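Local structure of cytochrome C-552 (Thiobacillus ferrooxidans, 1H1O) at residues 114-119 against 170-175; 142-147 against 178-183. The protein carries electrons in the periplasm as a high-potential cytochrome c4 that binds two c-type hemes. All coordinates share one frame; numbering follows the deposited sequence.

Both contacts draw on helix 170-182 of the second cytochrome c domain, and their centres lie about 12 Å apart. Contact 1 fastens the early turns of that helix to the loop leading into the heme attachment site, while contact 2 packs its last turns against helix 141-153. They meet where Lys174 CG lies 3.9 Å from Ile145 CD1. The heme of chain C is common ground: Ile116 and Cys119 of contact 1 reach it at one edge, and Ile144 of contact 2 comes within about 4 Å of it, nearest atoms. Contact 2 also reaches the heme of chain D, so that Tyr143 stands beside propionates of both hemes.

Contact 1. Residues 114-119 against 170-175; sequences EQIPAC and VAQMKD. With HEM (protoporphyrin IX containing Fe), chain C.
Glu114 and Gln172 reach toward each other from opposite directions, one from the loop 114-119 and the other from helix 170-175. Gln172 NE2 donates to Glu114 OE2 in a bent bond, with an N-H...O angle of 133°. Its modelled length of 2.5 Å is shorter than expected and probably reflects coordinate error, so no strength should be read from it. Carboxylate and amide planes are only 8° apart. The rotation of the amide is fixed from its other end, because Gln172 OE1 accepts a hydrogen bond from Thr169 N.

The tight part lies on the inner side. Ile116 is buried, and its CD1 lies against the same amide; the modelled 3.0 Å from CD1 to Gln172 OE1 is closer than a comfortable contact and its exact value is doubtful. With CG2 anti to the backbone N (CG1 at chi1 -62°), the two branches divide the work: CD1 goes to Gln172, whereas CG2 meets CBB, the methyl carbon of the thioether-bearing substituent of the chain C heme, at 3.8 Å. By contrast, the carboxylate-amide pair belongs to partly exposed residues. Opposite Val111 the backbone at Gln115 and Ile116 makes a G1 beta bulge.

Farther along, Cys119 SG approaches heme CAB at 2.4 Å, nearer than two unbonded atoms can come and consistent with the predicted covalent attachment. Together with Cys122 and His123, Cys119 makes up the CXXCH heme-binding motif of c-type cytochromes.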
loop_
_atom_site.group_PDB
_atom_site.type_symbol
_atom_site.label_atom_id
_atom_site.label_comp_id
_atom_site.label_asym_id
_atom_site.label_seq_id
_atom_site.Cartn_x
_atom_site.Cartn_y
_atom_site.Cartn_z
ATOM N N GLU A 114 8.258 7.099 21.282
ATOM C CA GLU A 114 6.860 6.962 20.906
ATOM C C GLU A 114 6.594 5.521 20.513
ATOM O O GLU A 114 5.469 5.144 20.160
ATOM C CB GLU A 114 6.540 7.898 19.745
ATOM C CG GLU A 114 5.474 8.916 20.085
ATOM C CD GLU A 114 5.256 9.923 18.979
ATOM O OE1 GLU A 114 6.040 10.890 18.895
ATOM O OE2 GLU A 114 4.302 9.735 18.193
ATOM N N GLN A 115 7.651 4.722 20.590
ATOM C CA GLN A 115 7.600 3.313 20.255
ATOM C C GLN A 115 7.095 3.053 18.843
ATOM O O GLN A 115 6.315 2.137 18.597
ATOM C CB GLN A 115 6.765 2.565 21.292
ATOM C CG GLN A 115 7.466 2.508 22.649
ATOM C CD GLN A 115 6.595 1.951 23.744
ATOM O OE1 GLN A 115 5.984 0.894 23.593
ATOM N NE2 GLN A 115 6.536 2.658 24.864
ATOM N N ILE A 116 7.558 3.885 17.917
ATOM C CA ILE A 116 7.220 3.743 16.511
ATOM C C ILE A 116 8.419 3.072 15.862
ATOM O O ILE A 116 9.509 3.641 15.820
ATOM C CB ILE A 116 6.990 5.106 15.861
ATOM C CG1 ILE A 116 5.799 5.787 16.537
ATOM C CG2 ILE A 116 6.723 4.934 14.364
ATOM C CD1 ILE A 116 5.443 7.139 15.943
ATOM N N PRO A 117 8.234 1.850 15.345
ATOM C CA PRO A 117 9.299 1.078 14.697
ATOM C C PRO A 117 9.837 1.750 13.455
ATOM O O PRO A 117 9.110 2.469 12.755
ATOM C CB PRO A 117 8.617 -0.244 14.332
ATOM C CG PRO A 117 7.390 -0.287 15.206
ATOM C CD PRO A 117 6.949 1.138 15.265
ATOM N N ALA A 118 11.111 1.493 13.177
ATOM C CA ALA A 118 11.748 2.034 11.984
ATOM C C ALA A 118 11.177 1.198 10.839
ATOM O O ALA A 118 11.493 0.016 10.710
ATOM C CB ALA A 118 13.262 1.867 12.066
ATOM N N CYS A 119 10.322 1.823 10.034
ATOM C CA CYS A 119 9.645 1.170 8.911
ATOM C C CYS A 119 10.544 0.398 7.973
ATOM O O CYS A 119 10.182 -0.680 7.504
ATOM C CB CYS A 119 8.907 2.208 8.072
ATOM S SG CYS A 119 8.182 3.528 9.041
ATOM N N VAL A 170 -2.101 10.627 13.465
ATOM C CA VAL A 170 -2.542 11.065 12.146
ATOM C C VAL A 170 -1.466 11.957 11.538
ATOM O O VAL A 170 -1.152 11.845 10.356
ATOM C CB VAL A 170 -3.854 11.866 12.235
ATOM C CG1 VAL A 170 -4.185 12.456 10.880
ATOM C CG2 VAL A 170 -4.984 10.965 12.705
ATOM N N ALA A 171 -0.895 12.834 12.357
ATOM C CA ALA A 171 0.144 13.733 11.887
ATOM C C ALA A 171 1.342 12.972 11.299
ATOM O O ALA A 171 1.828 13.321 10.221
ATOM C CB ALA A 171 0.593 14.626 13.012
ATOM N N GLN A 172 1.816 11.942 12.000
ATOM C CA GLN A 172 2.946 11.152 11.529
ATOM C C GLN A 172 2.556 10.328 10.302
ATOM O O GLN A 172 3.370 10.139 9.389
ATOM C CB GLN A 172 3.450 10.234 12.643
ATOM C CG GLN A 172 4.001 10.990 13.852
ATOM C CD GLN A 172 4.138 10.111 15.094
ATOM O OE1 GLN A 172 3.370 9.166 15.292
ATOM N NE2 GLN A 172 5.107 10.438 15.949
ATOM N N MET A 173 1.321 9.829 10.277
ATOM C CA MET A 173 0.857 9.064 9.122
ATOM C C MET A 173 1.041 9.917 7.881
ATOM O O MET A 173 1.473 9.428 6.839
ATOM C CB MET A 173 -0.623 8.716 9.236
ATOM C CG MET A 173 -0.954 7.641 10.240
ATOM S SD MET A 173 -2.719 7.339 10.222
ATOM C CE MET A 173 -2.857 6.213 11.618
ATOM N N LYS A 174 0.710 11.198 8.005
ATOM C CA LYS A 174 0.835 12.140 6.896
ATOM C C LYS A 174 2.305 12.316 6.480
ATOM O O LYS A 174 2.628 12.384 5.294
ATOM C CB LYS A 174 0.235 13.489 7.292
ATOM C CG LYS A 174 -1.272 13.461 7.524
ATOM C CD LYS A 174 -1.776 14.844 7.913
ATOM C CE LYS A 174 -3.295 14.899 7.975
ATOM N NZ LYS A 174 -3.760 16.258 8.373
ATOM N N ASP A 175 3.194 12.383 7.464
ATOM C CA ASP A 175 4.603 12.534 7.162
ATOM C C ASP A 175 5.148 11.326 6.462
ATOM O O ASP A 175 5.725 11.445 5.388
ATOM C CB ASP A 175 5.371 12.831 8.431
ATOM C CG ASP A 175 4.972 14.152 8.993
ATOM O OD1 ASP A 175 4.252 14.824 8.230
ATOM O OD2 ASP A 175 5.343 14.518 10.132
HETATM C CHA HEM C . 1.993 -3.005 4.992
HETATM C CHB HEM C . 3.282 1.316 6.603
HETATM C CHC HEM C . 6.455 -0.810 9.541
HETATM C CHD HEM C . 5.195 -5.087 7.888
HETATM C C1A HEM C . 2.059 -1.622 5.168
HETATM C C2A HEM C . 1.233 -0.656 4.477
HETATM C C3A HEM C . 1.590 0.570 4.914
HETATM C C4A HEM C . 2.646 0.333 5.896
HETATM C CMA HEM C . 1.056 1.918 4.529
HETATM C CAA HEM C . 0.184 -1.005 3.480
HETATM C CBA HEM C . 0.724 -1.183 2.069
HETATM C CGA HEM C . -0.253 -1.327 1.094
HETATM O O1A HEM C . 0.175 -1.308 -0.097
HETATM O O2A HEM C . -1.454 -1.486 1.335
HETATM C C1B HEM C . 4.262 1.093 7.550
HETATM C C2B HEM C . 4.877 2.153 8.306
HETATM C C3B HEM C . 5.744 1.540 9.153
HETATM C C4B HEM C . 5.687 0.135 8.883
HETATM C CMB HEM C . 4.531 3.616 8.139
HETATM C CAB HEM C . 6.621 2.114 10.210
HETATM C CBB HEM C . 5.867 3.033 11.222
HETATM C C1C HEM C . 6.410 -2.147 9.345
HETATM C C2C HEM C . 7.212 -3.115 10.053
HETATM C C3C HEM C . 6.816 -4.320 9.576
HETATM C C4C HEM C . 5.825 -4.087 8.592
HETATM C CMC HEM C . 8.238 -2.742 11.105
HETATM C CAC HEM C . 7.272 -5.744 9.964
HETATM C CBC HEM C . 7.203 -6.021 11.500
HETATM C C1D HEM C . 4.206 -4.908 6.941
HETATM C C2D HEM C . 3.552 -6.005 6.238
HETATM C C3D HEM C . 2.655 -5.423 5.441
HETATM C C4D HEM C . 2.763 -3.959 5.643
HETATM C CMD HEM C . 3.870 -7.456 6.443
HETATM C CAD HEM C . 1.668 -6.060 4.494
HETATM C CBD HEM C . 0.423 -6.618 5.318
HETATM C CGD HEM C . -0.360 -7.544 4.589
HETATM O O1D HEM C . 0.092 -8.715 4.331
HETATM O O2D HEM C . -1.514 -7.228 4.193
HETATM N NA HEM C . 2.909 -1.015 6.023
HETATM N NB HEM C . 4.762 -0.146 7.912
HETATM N NC HEM C . 5.563 -2.765 8.441
HETATM N ND HEM C . 3.710 -3.673 6.559
HETATM FE FE HEM C . 4.260 -1.902 7.230
#

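Contact 2. Residues 142-147 against 178-183; sequences GYIIQQ and AYLSSL. With HEM (protoporphyrin IX containing Fe), chain D.
Tyr143 OH sits between propionates of the two hemes: it is hydrogen-bonded to O2A of the chain C heme and lies 3.0 Å from O2A of the chain D heme, with Arg55 NH1 adding a weak bond. The ring gets there because its CG is anti to the backbone N (chi1 -178°), and Gln147 CG lies over one face, 3.3 Å above the plane and toward the rim. Heme D meets the ring at its edge, where Tyr143 CE1 is 3.6 Å from CAD. A phenylalanine here would probably leave O2A of the chain C heme without this hydrogen bond, with no hydroxyl between the two propionates.

Ile144, the next residue, points to helix 170-182 instead. That helix lays Leu180 on Phe107 of helix 100-109, the pairing of first and last helices characteristic of the cytochrome c fold. Ile144 CD1 pushes against Leu180 CB at 3.5 Å, a little closer than two aliphatic carbons normally sit, the two side chains crossing at about a right angle. The same CD1 lies 4.2 Å from Ser181 N. Nearby, Tyr179 O takes both Ser182 N, at 3.0 Å, and Ser182 OG, the latter at an unusually short modelled distance.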
loop_
_atom_site.group_PDB
_atom_site.type_symbol
_atom_site.label_atom_id
_atom_site.label_comp_id
_atom_site.label_asym_id
_atom_site.label_seq_id
_atom_site.Cartn_x
_atom_site.Cartn_y
_atom_site.Cartn_z
ATOM N N GLY A 142 -2.748 9.516 -0.050
ATOM C CA GLY A 142 -3.971 9.219 0.657
ATOM C C GLY A 142 -4.058 7.736 0.930
ATOM O O GLY A 142 -4.488 7.332 2.004
ATOM N N TYR A 143 -3.634 6.917 -0.025
ATOM C CA TYR A 143 -3.721 5.487 0.176
ATOM C C TYR A 143 -2.927 5.033 1.386
ATOM O O TYR A 143 -3.405 4.213 2.173
ATOM C CB TYR A 143 -3.233 4.722 -1.037
ATOM C CG TYR A 143 -3.368 3.239 -0.838
ATOM C CD1 TYR A 143 -4.614 2.611 -0.915
ATOM C CD2 TYR A 143 -2.255 2.464 -0.517
ATOM C CE1 TYR A 143 -4.742 1.235 -0.672
ATOM C CE2 TYR A 143 -2.369 1.100 -0.274
ATOM C CZ TYR A 143 -3.606 0.491 -0.353
ATOM O OH TYR A 143 -3.694 -0.858 -0.124
ATOM N N ILE A 144 -1.714 5.556 1.531
ATOM C CA ILE A 144 -0.873 5.189 2.662
ATOM C C ILE A 144 -1.554 5.589 3.970
ATOM O O ILE A 144 -1.714 4.772 4.888
ATOM C CB ILE A 144 0.495 5.872 2.549
ATOM C CG1 ILE A 144 1.240 5.287 1.354
ATOM C CG2 ILE A 144 1.285 5.705 3.857
ATOM C CD1 ILE A 144 2.548 5.929 1.084
ATOM N N ILE A 145 -1.973 6.846 4.039
ATOM C CA ILE A 145 -2.656 7.363 5.223
ATOM C C ILE A 145 -3.880 6.515 5.529
ATOM O O ILE A 145 -4.152 6.185 6.685
ATOM C CB ILE A 145 -3.118 8.804 5.004
ATOM C CG1 ILE A 145 -1.894 9.692 4.758
ATOM C CG2 ILE A 145 -3.950 9.277 6.205
ATOM C CD1 ILE A 145 -2.227 11.141 4.504
ATOM N N GLN A 146 -4.615 6.152 4.488
ATOM C CA GLN A 146 -5.816 5.347 4.669
ATOM C C GLN A 146 -5.491 3.979 5.241
ATOM O O GLN A 146 -6.202 3.466 6.098
ATOM C CB GLN A 146 -6.553 5.163 3.346
ATOM C CG GLN A 146 -7.827 4.341 3.498
ATOM C CD GLN A 146 -8.760 4.948 4.542
ATOM O OE1 GLN A 146 -8.718 4.594 5.730
ATOM N NE2 GLN A 146 -9.590 5.882 4.106
ATOM N N GLN A 147 -4.427 3.367 4.750
ATOM C CA GLN A 147 -4.076 2.057 5.257
ATOM C C GLN A 147 -3.540 2.161 6.692
ATOM O O GLN A 147 -3.833 1.320 7.520
ATOM C CB GLN A 147 -3.081 1.390 4.318
ATOM C CG GLN A 147 -3.641 1.261 2.903
ATOM C CD GLN A 147 -5.003 0.605 2.905
ATOM O OE1 GLN A 147 -5.944 1.068 2.238
ATOM N NE2 GLN A 147 -5.128 -0.475 3.662
ATOM N N ALA A 178 3.690 11.357 3.035
ATOM C CA ALA A 178 4.295 12.368 2.183
ATOM C C ALA A 178 5.617 11.804 1.686
ATOM O O ALA A 178 5.854 11.708 0.480
ATOM C CB ALA A 178 4.525 13.651 2.964
ATOM N N TYR A 179 6.469 11.390 2.618
ATOM C CA TYR A 179 7.760 10.840 2.235
ATOM C C TYR A 179 7.655 9.680 1.231
ATOM O O TYR A 179 8.193 9.748 0.128
ATOM C CB TYR A 179 8.538 10.391 3.486
ATOM C CG TYR A 179 9.813 9.646 3.160
ATOM C CD1 TYR A 179 9.951 8.291 3.462
ATOM C CD2 TYR A 179 10.863 10.284 2.503
ATOM C CE1 TYR A 179 11.100 7.586 3.116
ATOM C CE2 TYR A 179 12.023 9.588 2.147
ATOM C CZ TYR A 179 12.132 8.243 2.457
ATOM O OH TYR A 179 13.263 7.552 2.091
ATOM N N LEU A 180 6.961 8.620 1.610
ATOM C CA LEU A 180 6.817 7.450 0.755
ATOM C C LEU A 180 6.255 7.727 -0.640
ATOM O O LEU A 180 6.741 7.181 -1.631
ATOM C CB LEU A 180 5.948 6.400 1.460
ATOM C CG LEU A 180 6.596 5.260 2.272
ATOM C CD1 LEU A 180 8.105 5.463 2.451
ATOM C CD2 LEU A 180 5.900 5.172 3.621
ATOM N N SER A 181 5.233 8.567 -0.718
ATOM C CA SER A 181 4.613 8.868 -2.001
ATOM C C SER A 181 5.487 9.749 -2.881
ATOM O O SER A 181 5.207 9.931 -4.068
ATOM C CB SER A 181 3.251 9.542 -1.794
ATOM O OG SER A 181 3.396 10.821 -1.215
ATOM N N SER A 182 6.550 10.293 -2.306
ATOM C CA SER A 182 7.425 11.157 -3.077
ATOM C C SER A 182 8.550 10.364 -3.710
ATOM O O SER A 182 9.281 10.885 -4.534
ATOM C CB SER A 182 8.019 12.254 -2.187
ATOM O OG SER A 182 8.943 11.703 -1.260
ATOM N N LEU A 183 8.687 9.103 -3.318
ATOM C CA LEU A 183 9.744 8.254 -3.851
ATOM C C LEU A 183 9.351 7.633 -5.182
ATOM O O LEU A 183 8.172 7.767 -5.576
ATOM C CB LEU A 183 10.084 7.149 -2.853
ATOM C CG LEU A 183 10.944 7.487 -1.630
ATOM C CD1 LEU A 183 10.763 8.935 -1.202
ATOM C CD2 LEU A 183 10.576 6.535 -0.505
ATOM O OXT LEU A 183 10.239 7.015 -5.806
HETATM C CHA HEM D . -6.599 -2.384 -3.758
HETATM C CHB HEM D . -5.795 -5.672 -7.162
HETATM C CHC HEM D . -9.644 -4.060 -9.572
HETATM C CHD HEM D . -10.380 -0.725 -6.265
HETATM C C1A HEM D . -6.022 -3.438 -4.469
HETATM C C2A HEM D . -4.873 -4.212 -4.049
HETATM C C3A HEM D . -4.642 -5.142 -5.018
HETATM C C4A HEM D . -5.665 -4.921 -6.019
HETATM C CMA HEM D . -3.582 -6.212 -5.099
HETATM C CAA HEM D . -4.104 -4.001 -2.767
HETATM C CBA HEM D . -2.863 -3.099 -2.955
HETATM C CGA HEM D . -2.122 -2.844 -1.777
HETATM O O1A HEM D . -1.204 -1.956 -1.891
HETATM O O2A HEM D . -2.322 -3.415 -0.685
HETATM C C1B HEM D . -6.782 -5.511 -8.113
HETATM C C2B HEM D . -6.900 -6.361 -9.274
HETATM C C3B HEM D . -8.005 -5.930 -9.947
HETATM C C4B HEM D . -8.525 -4.796 -9.203
HETATM C CMB HEM D . -5.948 -7.502 -9.585
HETATM C CAB HEM D . -8.631 -6.472 -11.206
HETATM C CBB HEM D . -9.125 -7.942 -11.106
HETATM C C1C HEM D . -10.178 -3.005 -8.897
HETATM C C2C HEM D . -11.348 -2.269 -9.311
HETATM C C3C HEM D . -11.545 -1.331 -8.350
HETATM C C4C HEM D . -10.511 -1.490 -7.392
HETATM C CMC HEM D . -12.121 -2.579 -10.564
HETATM C CAC HEM D . -12.651 -0.269 -8.228
HETATM C CBC HEM D . -14.091 -0.864 -8.243
HETATM C C1D HEM D . -9.409 -0.873 -5.285
HETATM C C2D HEM D . -9.350 -0.053 -4.091
HETATM C C3D HEM D . -8.312 -0.539 -3.386
HETATM C C4D HEM D . -7.716 -1.627 -4.159
HETATM C CMD HEM D . -10.315 1.066 -3.777
HETATM C CAD HEM D . -7.812 -0.129 -2.043
HETATM C CBD HEM D . -8.874 -0.797 -1.023
HETATM C CGD HEM D . -8.443 -1.020 0.292
HETATM O O1D HEM D . -8.067 -0.048 0.974
HETATM O O2D HEM D . -8.469 -2.172 0.812
HETATM N NA HEM D . -6.492 -3.876 -5.665
HETATM N NB HEM D . -7.778 -4.554 -8.074
HETATM N NC HEM D . -9.672 -2.506 -7.711
HETATM N ND HEM D . -8.413 -1.814 -5.309
HETATM FE FE HEM D . -8.081 -3.158 -6.704
#